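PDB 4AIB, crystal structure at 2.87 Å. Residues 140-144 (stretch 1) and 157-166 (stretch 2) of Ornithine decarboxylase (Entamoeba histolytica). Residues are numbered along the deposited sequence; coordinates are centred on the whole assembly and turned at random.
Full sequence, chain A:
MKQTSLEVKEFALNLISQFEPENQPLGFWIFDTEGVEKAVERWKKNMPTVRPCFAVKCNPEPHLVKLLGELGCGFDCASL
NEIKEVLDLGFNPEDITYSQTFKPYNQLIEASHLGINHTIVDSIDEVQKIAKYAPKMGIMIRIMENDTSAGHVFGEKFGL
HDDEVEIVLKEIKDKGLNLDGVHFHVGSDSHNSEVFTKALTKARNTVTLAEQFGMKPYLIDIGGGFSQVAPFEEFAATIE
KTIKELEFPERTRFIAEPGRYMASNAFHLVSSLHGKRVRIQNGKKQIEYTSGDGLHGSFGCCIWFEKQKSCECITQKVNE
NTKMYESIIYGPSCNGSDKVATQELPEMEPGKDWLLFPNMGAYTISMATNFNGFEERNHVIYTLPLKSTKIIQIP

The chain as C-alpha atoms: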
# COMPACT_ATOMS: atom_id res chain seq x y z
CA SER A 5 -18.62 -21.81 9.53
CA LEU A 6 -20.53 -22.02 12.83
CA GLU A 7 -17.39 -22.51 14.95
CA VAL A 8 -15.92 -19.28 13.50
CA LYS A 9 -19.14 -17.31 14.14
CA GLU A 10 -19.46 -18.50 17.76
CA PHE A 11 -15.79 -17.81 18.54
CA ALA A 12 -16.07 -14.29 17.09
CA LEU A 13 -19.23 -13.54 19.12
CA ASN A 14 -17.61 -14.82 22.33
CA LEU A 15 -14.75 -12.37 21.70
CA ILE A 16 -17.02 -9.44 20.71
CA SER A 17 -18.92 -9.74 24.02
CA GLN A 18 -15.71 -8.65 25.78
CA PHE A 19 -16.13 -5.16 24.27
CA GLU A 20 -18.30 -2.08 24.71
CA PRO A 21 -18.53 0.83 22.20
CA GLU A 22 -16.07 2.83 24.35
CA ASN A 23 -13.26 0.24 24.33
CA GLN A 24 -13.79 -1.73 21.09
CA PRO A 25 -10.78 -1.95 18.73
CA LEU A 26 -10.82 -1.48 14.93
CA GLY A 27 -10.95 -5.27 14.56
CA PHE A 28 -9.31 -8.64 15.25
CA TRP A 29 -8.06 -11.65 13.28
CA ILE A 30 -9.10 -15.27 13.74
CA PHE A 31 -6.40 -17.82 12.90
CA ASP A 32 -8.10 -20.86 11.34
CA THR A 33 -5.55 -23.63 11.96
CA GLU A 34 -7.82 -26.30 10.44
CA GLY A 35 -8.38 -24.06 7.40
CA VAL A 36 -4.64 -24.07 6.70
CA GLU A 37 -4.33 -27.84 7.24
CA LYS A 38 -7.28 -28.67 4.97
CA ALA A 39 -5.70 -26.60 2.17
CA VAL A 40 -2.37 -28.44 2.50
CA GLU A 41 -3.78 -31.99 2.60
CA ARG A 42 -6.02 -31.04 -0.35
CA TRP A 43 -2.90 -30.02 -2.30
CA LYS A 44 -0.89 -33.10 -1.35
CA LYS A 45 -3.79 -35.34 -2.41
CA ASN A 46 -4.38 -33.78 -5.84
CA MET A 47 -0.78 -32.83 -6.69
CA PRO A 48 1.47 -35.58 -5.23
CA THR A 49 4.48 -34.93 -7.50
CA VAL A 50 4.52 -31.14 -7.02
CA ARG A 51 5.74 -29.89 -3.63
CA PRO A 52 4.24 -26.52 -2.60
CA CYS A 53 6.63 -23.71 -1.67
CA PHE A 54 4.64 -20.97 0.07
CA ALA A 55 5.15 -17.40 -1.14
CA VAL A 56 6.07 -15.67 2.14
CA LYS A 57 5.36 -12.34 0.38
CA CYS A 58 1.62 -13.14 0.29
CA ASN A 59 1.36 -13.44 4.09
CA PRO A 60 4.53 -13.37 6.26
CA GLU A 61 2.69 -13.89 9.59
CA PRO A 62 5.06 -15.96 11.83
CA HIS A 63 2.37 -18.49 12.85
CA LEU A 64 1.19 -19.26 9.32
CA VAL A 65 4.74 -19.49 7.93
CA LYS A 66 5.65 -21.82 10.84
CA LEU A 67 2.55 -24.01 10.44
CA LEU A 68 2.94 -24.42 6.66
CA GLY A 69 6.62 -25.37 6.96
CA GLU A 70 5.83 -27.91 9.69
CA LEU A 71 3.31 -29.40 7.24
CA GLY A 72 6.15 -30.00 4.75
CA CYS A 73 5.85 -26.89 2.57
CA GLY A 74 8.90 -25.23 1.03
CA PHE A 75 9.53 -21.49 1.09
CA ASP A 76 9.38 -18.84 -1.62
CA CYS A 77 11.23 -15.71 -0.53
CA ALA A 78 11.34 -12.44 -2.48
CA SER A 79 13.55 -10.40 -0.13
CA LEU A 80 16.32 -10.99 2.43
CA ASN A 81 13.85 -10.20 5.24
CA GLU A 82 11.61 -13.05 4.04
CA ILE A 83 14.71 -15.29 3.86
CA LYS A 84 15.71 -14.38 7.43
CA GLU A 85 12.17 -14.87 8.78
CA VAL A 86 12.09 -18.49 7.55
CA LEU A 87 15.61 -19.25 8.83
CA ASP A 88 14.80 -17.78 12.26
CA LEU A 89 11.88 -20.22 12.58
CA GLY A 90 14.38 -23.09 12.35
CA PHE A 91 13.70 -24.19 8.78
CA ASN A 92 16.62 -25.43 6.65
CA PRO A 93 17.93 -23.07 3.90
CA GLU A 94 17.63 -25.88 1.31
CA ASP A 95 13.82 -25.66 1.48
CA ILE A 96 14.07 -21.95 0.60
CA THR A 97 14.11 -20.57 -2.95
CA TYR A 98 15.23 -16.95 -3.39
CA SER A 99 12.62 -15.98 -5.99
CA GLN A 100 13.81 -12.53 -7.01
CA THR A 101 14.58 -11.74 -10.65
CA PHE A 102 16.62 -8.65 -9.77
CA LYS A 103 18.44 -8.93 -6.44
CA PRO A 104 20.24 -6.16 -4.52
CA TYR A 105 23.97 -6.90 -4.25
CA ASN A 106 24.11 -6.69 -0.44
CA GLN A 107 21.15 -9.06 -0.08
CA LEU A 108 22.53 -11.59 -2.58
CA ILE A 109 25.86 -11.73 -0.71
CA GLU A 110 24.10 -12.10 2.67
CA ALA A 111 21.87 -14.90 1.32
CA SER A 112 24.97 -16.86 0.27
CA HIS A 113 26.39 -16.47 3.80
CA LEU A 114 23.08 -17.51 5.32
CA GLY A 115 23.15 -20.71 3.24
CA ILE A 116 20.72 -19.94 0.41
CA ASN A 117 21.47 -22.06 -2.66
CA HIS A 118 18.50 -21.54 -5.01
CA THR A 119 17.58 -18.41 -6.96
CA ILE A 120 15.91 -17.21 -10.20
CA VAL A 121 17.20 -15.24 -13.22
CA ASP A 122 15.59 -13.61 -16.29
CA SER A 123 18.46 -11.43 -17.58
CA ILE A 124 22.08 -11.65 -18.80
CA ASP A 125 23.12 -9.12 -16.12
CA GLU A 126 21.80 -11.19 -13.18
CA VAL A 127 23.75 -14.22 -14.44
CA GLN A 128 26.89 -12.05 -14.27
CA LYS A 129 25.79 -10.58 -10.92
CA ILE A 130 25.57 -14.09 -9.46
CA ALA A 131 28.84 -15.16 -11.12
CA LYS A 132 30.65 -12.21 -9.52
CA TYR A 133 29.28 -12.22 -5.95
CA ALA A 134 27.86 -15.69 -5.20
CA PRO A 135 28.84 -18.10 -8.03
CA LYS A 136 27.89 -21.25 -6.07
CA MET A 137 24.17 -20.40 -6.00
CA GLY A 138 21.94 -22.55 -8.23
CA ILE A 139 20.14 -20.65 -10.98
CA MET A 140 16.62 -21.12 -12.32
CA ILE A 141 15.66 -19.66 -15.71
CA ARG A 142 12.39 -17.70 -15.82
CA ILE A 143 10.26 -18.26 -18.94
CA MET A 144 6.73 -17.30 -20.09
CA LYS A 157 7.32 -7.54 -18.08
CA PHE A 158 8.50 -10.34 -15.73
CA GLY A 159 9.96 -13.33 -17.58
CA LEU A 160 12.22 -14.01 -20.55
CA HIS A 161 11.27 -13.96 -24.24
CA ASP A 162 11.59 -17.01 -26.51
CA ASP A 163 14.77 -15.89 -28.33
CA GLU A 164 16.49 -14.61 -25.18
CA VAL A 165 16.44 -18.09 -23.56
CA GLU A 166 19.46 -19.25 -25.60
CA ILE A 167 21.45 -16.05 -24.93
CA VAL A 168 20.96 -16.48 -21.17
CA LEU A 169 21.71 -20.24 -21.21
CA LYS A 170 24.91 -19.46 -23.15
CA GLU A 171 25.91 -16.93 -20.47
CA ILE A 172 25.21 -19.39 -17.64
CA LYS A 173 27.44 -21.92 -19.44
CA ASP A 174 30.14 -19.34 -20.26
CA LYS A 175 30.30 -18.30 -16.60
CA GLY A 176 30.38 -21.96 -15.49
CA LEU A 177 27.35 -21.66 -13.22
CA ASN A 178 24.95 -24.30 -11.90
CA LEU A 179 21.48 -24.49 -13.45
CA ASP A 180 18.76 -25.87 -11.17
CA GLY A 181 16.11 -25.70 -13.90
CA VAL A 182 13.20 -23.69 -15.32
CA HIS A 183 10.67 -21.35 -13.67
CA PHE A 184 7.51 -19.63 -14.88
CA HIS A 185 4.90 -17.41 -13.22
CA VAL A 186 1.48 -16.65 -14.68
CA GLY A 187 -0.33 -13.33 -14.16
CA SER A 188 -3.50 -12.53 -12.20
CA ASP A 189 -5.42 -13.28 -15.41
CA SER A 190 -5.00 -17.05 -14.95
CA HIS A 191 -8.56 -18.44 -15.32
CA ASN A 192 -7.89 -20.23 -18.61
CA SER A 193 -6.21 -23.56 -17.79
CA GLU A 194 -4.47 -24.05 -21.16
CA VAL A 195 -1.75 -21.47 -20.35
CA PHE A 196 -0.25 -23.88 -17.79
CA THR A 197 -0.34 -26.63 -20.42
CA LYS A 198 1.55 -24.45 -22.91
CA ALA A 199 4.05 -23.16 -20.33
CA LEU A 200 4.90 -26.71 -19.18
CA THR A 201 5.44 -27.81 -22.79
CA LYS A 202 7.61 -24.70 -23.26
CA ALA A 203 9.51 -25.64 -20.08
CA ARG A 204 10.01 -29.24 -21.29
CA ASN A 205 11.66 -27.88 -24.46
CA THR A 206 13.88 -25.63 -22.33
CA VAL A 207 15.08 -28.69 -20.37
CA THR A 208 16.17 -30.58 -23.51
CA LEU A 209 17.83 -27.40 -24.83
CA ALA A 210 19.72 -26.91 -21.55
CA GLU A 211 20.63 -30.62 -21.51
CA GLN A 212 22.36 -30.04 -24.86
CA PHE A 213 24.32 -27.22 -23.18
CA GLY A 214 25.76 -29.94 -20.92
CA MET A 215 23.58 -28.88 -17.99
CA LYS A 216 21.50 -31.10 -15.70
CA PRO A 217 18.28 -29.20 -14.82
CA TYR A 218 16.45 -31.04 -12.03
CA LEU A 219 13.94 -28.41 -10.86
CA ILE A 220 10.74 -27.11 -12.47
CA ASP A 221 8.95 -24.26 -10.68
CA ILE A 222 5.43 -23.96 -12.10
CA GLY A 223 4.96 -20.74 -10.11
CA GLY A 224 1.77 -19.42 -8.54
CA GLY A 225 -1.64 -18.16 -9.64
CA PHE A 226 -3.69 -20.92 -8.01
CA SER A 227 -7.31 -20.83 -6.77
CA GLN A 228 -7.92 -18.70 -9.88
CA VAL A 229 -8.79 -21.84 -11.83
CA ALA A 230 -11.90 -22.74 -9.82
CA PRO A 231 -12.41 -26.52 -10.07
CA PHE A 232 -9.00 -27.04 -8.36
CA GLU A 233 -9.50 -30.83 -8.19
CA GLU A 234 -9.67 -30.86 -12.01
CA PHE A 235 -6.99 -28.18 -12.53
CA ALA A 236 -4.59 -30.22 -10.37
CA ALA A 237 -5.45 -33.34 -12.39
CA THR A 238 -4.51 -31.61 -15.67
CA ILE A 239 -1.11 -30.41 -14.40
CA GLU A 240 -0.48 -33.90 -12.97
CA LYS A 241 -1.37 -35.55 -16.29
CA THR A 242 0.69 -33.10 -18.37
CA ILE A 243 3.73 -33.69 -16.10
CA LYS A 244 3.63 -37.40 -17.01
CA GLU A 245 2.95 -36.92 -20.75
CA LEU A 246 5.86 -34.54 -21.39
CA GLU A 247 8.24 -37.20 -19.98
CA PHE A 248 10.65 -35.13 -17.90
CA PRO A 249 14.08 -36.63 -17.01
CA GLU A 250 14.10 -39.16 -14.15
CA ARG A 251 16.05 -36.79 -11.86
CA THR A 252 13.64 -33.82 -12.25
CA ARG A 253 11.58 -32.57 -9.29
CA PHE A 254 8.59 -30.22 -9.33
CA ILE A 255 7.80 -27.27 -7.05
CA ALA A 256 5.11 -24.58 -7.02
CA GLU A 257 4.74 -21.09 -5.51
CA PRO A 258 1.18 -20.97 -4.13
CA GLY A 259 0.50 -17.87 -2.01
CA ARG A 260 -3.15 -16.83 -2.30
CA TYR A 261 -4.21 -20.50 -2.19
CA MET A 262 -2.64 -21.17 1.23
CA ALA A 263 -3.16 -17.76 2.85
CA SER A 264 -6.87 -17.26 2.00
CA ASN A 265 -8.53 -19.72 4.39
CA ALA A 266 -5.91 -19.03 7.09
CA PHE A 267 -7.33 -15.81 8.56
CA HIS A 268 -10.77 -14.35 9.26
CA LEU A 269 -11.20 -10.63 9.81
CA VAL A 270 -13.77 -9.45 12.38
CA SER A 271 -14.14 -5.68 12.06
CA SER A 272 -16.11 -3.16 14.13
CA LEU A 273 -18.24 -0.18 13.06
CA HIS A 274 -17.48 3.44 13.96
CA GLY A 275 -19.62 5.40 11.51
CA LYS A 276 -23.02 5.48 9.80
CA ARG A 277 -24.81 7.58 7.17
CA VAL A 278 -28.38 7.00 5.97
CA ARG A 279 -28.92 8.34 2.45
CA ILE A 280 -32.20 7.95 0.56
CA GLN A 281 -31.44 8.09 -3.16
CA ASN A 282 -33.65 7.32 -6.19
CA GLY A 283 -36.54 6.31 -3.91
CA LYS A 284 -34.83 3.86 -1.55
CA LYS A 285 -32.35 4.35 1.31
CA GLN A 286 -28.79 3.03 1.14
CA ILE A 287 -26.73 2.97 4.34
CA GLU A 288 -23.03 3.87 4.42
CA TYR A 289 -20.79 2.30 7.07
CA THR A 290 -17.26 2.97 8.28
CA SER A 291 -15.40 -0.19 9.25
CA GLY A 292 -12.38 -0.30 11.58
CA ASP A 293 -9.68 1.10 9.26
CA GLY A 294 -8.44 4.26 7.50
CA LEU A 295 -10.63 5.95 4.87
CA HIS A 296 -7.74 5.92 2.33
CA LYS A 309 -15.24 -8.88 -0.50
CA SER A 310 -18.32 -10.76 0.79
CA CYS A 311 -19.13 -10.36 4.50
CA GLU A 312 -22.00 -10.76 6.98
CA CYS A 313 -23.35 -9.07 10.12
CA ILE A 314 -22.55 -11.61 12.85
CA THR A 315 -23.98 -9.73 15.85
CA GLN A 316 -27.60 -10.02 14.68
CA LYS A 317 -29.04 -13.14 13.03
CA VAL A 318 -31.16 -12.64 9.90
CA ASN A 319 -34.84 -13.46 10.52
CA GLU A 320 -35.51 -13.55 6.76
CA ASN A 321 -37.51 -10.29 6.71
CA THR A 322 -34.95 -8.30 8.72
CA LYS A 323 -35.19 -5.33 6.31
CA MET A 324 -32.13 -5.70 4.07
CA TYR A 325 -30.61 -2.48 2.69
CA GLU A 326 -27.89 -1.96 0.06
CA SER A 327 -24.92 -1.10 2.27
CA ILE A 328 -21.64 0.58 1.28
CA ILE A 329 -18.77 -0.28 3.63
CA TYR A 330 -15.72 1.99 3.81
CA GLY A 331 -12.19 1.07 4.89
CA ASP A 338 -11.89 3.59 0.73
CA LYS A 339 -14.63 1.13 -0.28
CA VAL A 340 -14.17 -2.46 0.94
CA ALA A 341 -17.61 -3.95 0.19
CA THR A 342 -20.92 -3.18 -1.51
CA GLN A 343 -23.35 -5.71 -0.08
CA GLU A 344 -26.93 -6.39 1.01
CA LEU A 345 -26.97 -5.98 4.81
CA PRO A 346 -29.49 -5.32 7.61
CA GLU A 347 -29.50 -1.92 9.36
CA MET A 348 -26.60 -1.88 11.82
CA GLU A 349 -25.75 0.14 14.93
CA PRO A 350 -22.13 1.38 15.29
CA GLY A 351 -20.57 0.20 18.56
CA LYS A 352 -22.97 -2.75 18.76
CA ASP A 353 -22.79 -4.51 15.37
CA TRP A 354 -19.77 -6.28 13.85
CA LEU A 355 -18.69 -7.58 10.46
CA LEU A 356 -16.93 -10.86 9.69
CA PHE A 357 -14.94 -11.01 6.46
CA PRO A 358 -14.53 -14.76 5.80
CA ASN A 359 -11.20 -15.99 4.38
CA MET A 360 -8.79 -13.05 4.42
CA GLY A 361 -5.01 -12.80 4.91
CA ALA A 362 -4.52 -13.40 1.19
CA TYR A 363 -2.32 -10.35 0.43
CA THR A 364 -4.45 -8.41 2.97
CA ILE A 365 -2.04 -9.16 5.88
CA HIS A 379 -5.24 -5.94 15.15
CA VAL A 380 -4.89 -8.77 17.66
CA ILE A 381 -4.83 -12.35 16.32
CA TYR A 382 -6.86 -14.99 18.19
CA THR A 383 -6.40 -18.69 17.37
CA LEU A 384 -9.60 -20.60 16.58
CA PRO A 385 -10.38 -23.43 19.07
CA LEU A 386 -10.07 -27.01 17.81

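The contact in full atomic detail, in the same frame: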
# COMPACT_ATOMS: atom_id res chain seq x y z
N MET A 140 17.80 -20.68 -11.60
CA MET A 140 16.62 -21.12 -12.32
C MET A 140 16.26 -20.09 -13.38
O MET A 140 16.25 -18.88 -13.11
CB MET A 140 15.45 -21.32 -11.35
CG MET A 140 14.78 -22.68 -11.48
SD MET A 140 13.28 -22.87 -10.49
CE MET A 140 13.86 -22.44 -8.84
N ILE A 141 15.98 -20.56 -14.59
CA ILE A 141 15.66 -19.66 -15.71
C ILE A 141 14.15 -19.38 -15.78
O ILE A 141 13.34 -20.30 -15.81
CB ILE A 141 16.23 -20.18 -17.05
CG1 ILE A 141 16.13 -19.11 -18.14
CG2 ILE A 141 15.59 -21.50 -17.47
CD1 ILE A 141 17.10 -19.30 -19.29
N ARG A 142 13.79 -18.10 -15.78
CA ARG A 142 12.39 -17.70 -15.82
C ARG A 142 11.89 -17.54 -17.26
O ARG A 142 12.42 -16.74 -18.02
CB ARG A 142 12.14 -16.42 -15.01
CG ARG A 142 10.67 -16.02 -14.93
CD ARG A 142 10.42 -14.98 -13.85
NE ARG A 142 9.02 -14.57 -13.81
CZ ARG A 142 8.47 -13.82 -12.85
NH1 ARG A 142 9.20 -13.39 -11.82
NH2 ARG A 142 7.19 -13.50 -12.91
N ILE A 143 10.87 -18.32 -17.61
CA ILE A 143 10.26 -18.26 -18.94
C ILE A 143 8.80 -17.79 -18.86
O ILE A 143 8.29 -17.50 -17.77
CB ILE A 143 10.37 -19.62 -19.69
CG1 ILE A 143 9.61 -20.74 -18.97
CG2 ILE A 143 11.83 -20.01 -19.90
CD1 ILE A 143 8.30 -21.13 -19.62
N MET A 144 8.14 -17.70 -20.02
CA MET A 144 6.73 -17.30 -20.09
C MET A 144 5.91 -18.31 -20.88
O MET A 144 4.70 -18.44 -20.67
CB MET A 144 6.60 -15.91 -20.71
CG MET A 144 7.07 -14.78 -19.81
SD MET A 144 7.19 -13.19 -20.67
CE MET A 144 5.46 -12.78 -20.89
N LYS A 157 6.27 -7.46 -19.08
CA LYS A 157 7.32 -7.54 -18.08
C LYS A 157 7.27 -8.86 -17.30
O LYS A 157 6.30 -9.61 -17.40
CB LYS A 157 7.27 -6.34 -17.12
CG LYS A 157 5.99 -6.24 -16.30
CD LYS A 157 6.07 -5.09 -15.31
CE LYS A 157 4.76 -4.92 -14.55
NZ LYS A 157 4.52 -6.02 -13.57
N PHE A 158 8.33 -9.11 -16.52
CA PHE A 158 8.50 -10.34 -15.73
C PHE A 158 8.53 -11.62 -16.56
O PHE A 158 7.49 -12.13 -17.01
CB PHE A 158 7.49 -10.44 -14.58
CG PHE A 158 7.86 -9.62 -13.38
CD1 PHE A 158 8.79 -10.10 -12.45
CD2 PHE A 158 7.31 -8.36 -13.17
CE1 PHE A 158 9.15 -9.35 -11.35
CE2 PHE A 158 7.66 -7.60 -12.06
CZ PHE A 158 8.58 -8.10 -11.15
N GLY A 159 9.74 -12.14 -16.76
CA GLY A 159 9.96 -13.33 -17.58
C GLY A 159 11.06 -13.11 -18.60
O GLY A 159 11.76 -12.10 -18.57
N LEU A 160 11.20 -14.07 -19.51
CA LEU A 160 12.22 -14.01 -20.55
C LEU A 160 11.61 -14.47 -21.87
O LEU A 160 10.95 -15.51 -21.94
CB LEU A 160 13.41 -14.90 -20.16
CG LEU A 160 14.72 -14.86 -20.94
CD1 LEU A 160 15.50 -13.59 -20.66
CD2 LEU A 160 15.55 -16.08 -20.56
N HIS A 161 11.84 -13.68 -22.92
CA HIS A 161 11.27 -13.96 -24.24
C HIS A 161 11.93 -15.14 -24.92
O HIS A 161 13.09 -15.47 -24.63
CB HIS A 161 11.32 -12.72 -25.14
CG HIS A 161 10.42 -11.60 -24.67
ND1 HIS A 161 9.11 -11.77 -24.43
CD2 HIS A 161 10.69 -10.25 -24.43
CE1 HIS A 161 8.57 -10.60 -24.03
NE2 HIS A 161 9.54 -9.67 -24.03
N ASP A 162 11.19 -15.77 -25.83
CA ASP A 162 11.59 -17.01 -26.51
C ASP A 162 13.04 -17.04 -27.02
O ASP A 162 13.76 -18.00 -26.77
CB ASP A 162 10.64 -17.30 -27.67
CG ASP A 162 9.24 -17.66 -27.21
OD1 ASP A 162 9.06 -18.76 -26.65
OD2 ASP A 162 8.32 -16.84 -27.42
N ASP A 163 13.44 -15.98 -27.72
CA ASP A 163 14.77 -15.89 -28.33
C ASP A 163 15.88 -15.61 -27.33
O ASP A 163 17.04 -15.96 -27.56
CB ASP A 163 14.77 -14.83 -29.44
CG ASP A 163 14.35 -13.45 -28.95
OD1 ASP A 163 13.68 -13.34 -27.90
OD2 ASP A 163 14.69 -12.45 -29.63
N GLU A 164 15.52 -14.99 -26.21
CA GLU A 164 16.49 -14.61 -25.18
C GLU A 164 16.95 -15.80 -24.33
O GLU A 164 18.01 -15.74 -23.70
CB GLU A 164 15.93 -13.50 -24.30
CG GLU A 164 15.81 -12.15 -25.00
CD GLU A 164 15.02 -11.13 -24.21
OE1 GLU A 164 14.91 -11.26 -22.97
OE2 GLU A 164 14.49 -10.18 -24.83
N VAL A 165 16.16 -16.87 -24.34
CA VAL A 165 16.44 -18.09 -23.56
C VAL A 165 17.81 -18.70 -23.87
O VAL A 165 18.52 -19.14 -22.96
CB VAL A 165 15.32 -19.15 -23.75
CG1 VAL A 165 15.57 -20.38 -22.89
CG2 VAL A 165 13.95 -18.56 -23.42
N GLU A 166 18.17 -18.72 -25.15
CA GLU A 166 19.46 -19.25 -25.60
C GLU A 166 20.63 -18.35 -25.21
O GLU A 166 21.70 -18.85 -24.84
CB GLU A 166 19.45 -19.48 -27.11
CG GLU A 166 18.81 -20.79 -27.55
CD GLU A 166 18.70 -20.91 -29.06
OE1 GLU A 166 17.95 -20.13 -29.67
OE2 GLU A 166 19.37 -21.81 -29.63

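A strand and a neighbouring loop can pack closely without sharing a single hydrogen bond, and ornithine decarboxylase offers an example in which side-chain conformation carries the contact. The CA atoms come nearest at I143 and L160, 4.9 Å apart, yet the one close polar pair, R142 O and L160 N at 3.3 Å, has too poor an angle to bond; R142 O also lies 3.0 Å from L160 CB, a tight approach.

R142 shows what an extended rotamer achieves. Its CA-to-CB bond points sideways, but chi1 to chi3 are all t, so the chain runs out along the loop: CG passes 3.8 Å from G159 CA, and NH1 reaches 3.4 Å from F158 CD1. F158 CB sits over one face of the guanidinium, while NH1 meets the phenyl ring obliquely.

G159 leaves room for the M144 side chain. An ideal CB there would fall 2.4 Å from M144 CG, and its phi/psi of 130/-171 alone calls for glycine. M144, in an m, t, p conformation, places SD 3.8 Å from F158 O and 5.0 Å from the centroid of the H161 ring, approached obliquely.

I141, t at both chi angles, extends CD1 to 3.8 Å from L160 CD2 and 4.1 Å from V165 CG1, joining strand, loop and helix through apolar contact.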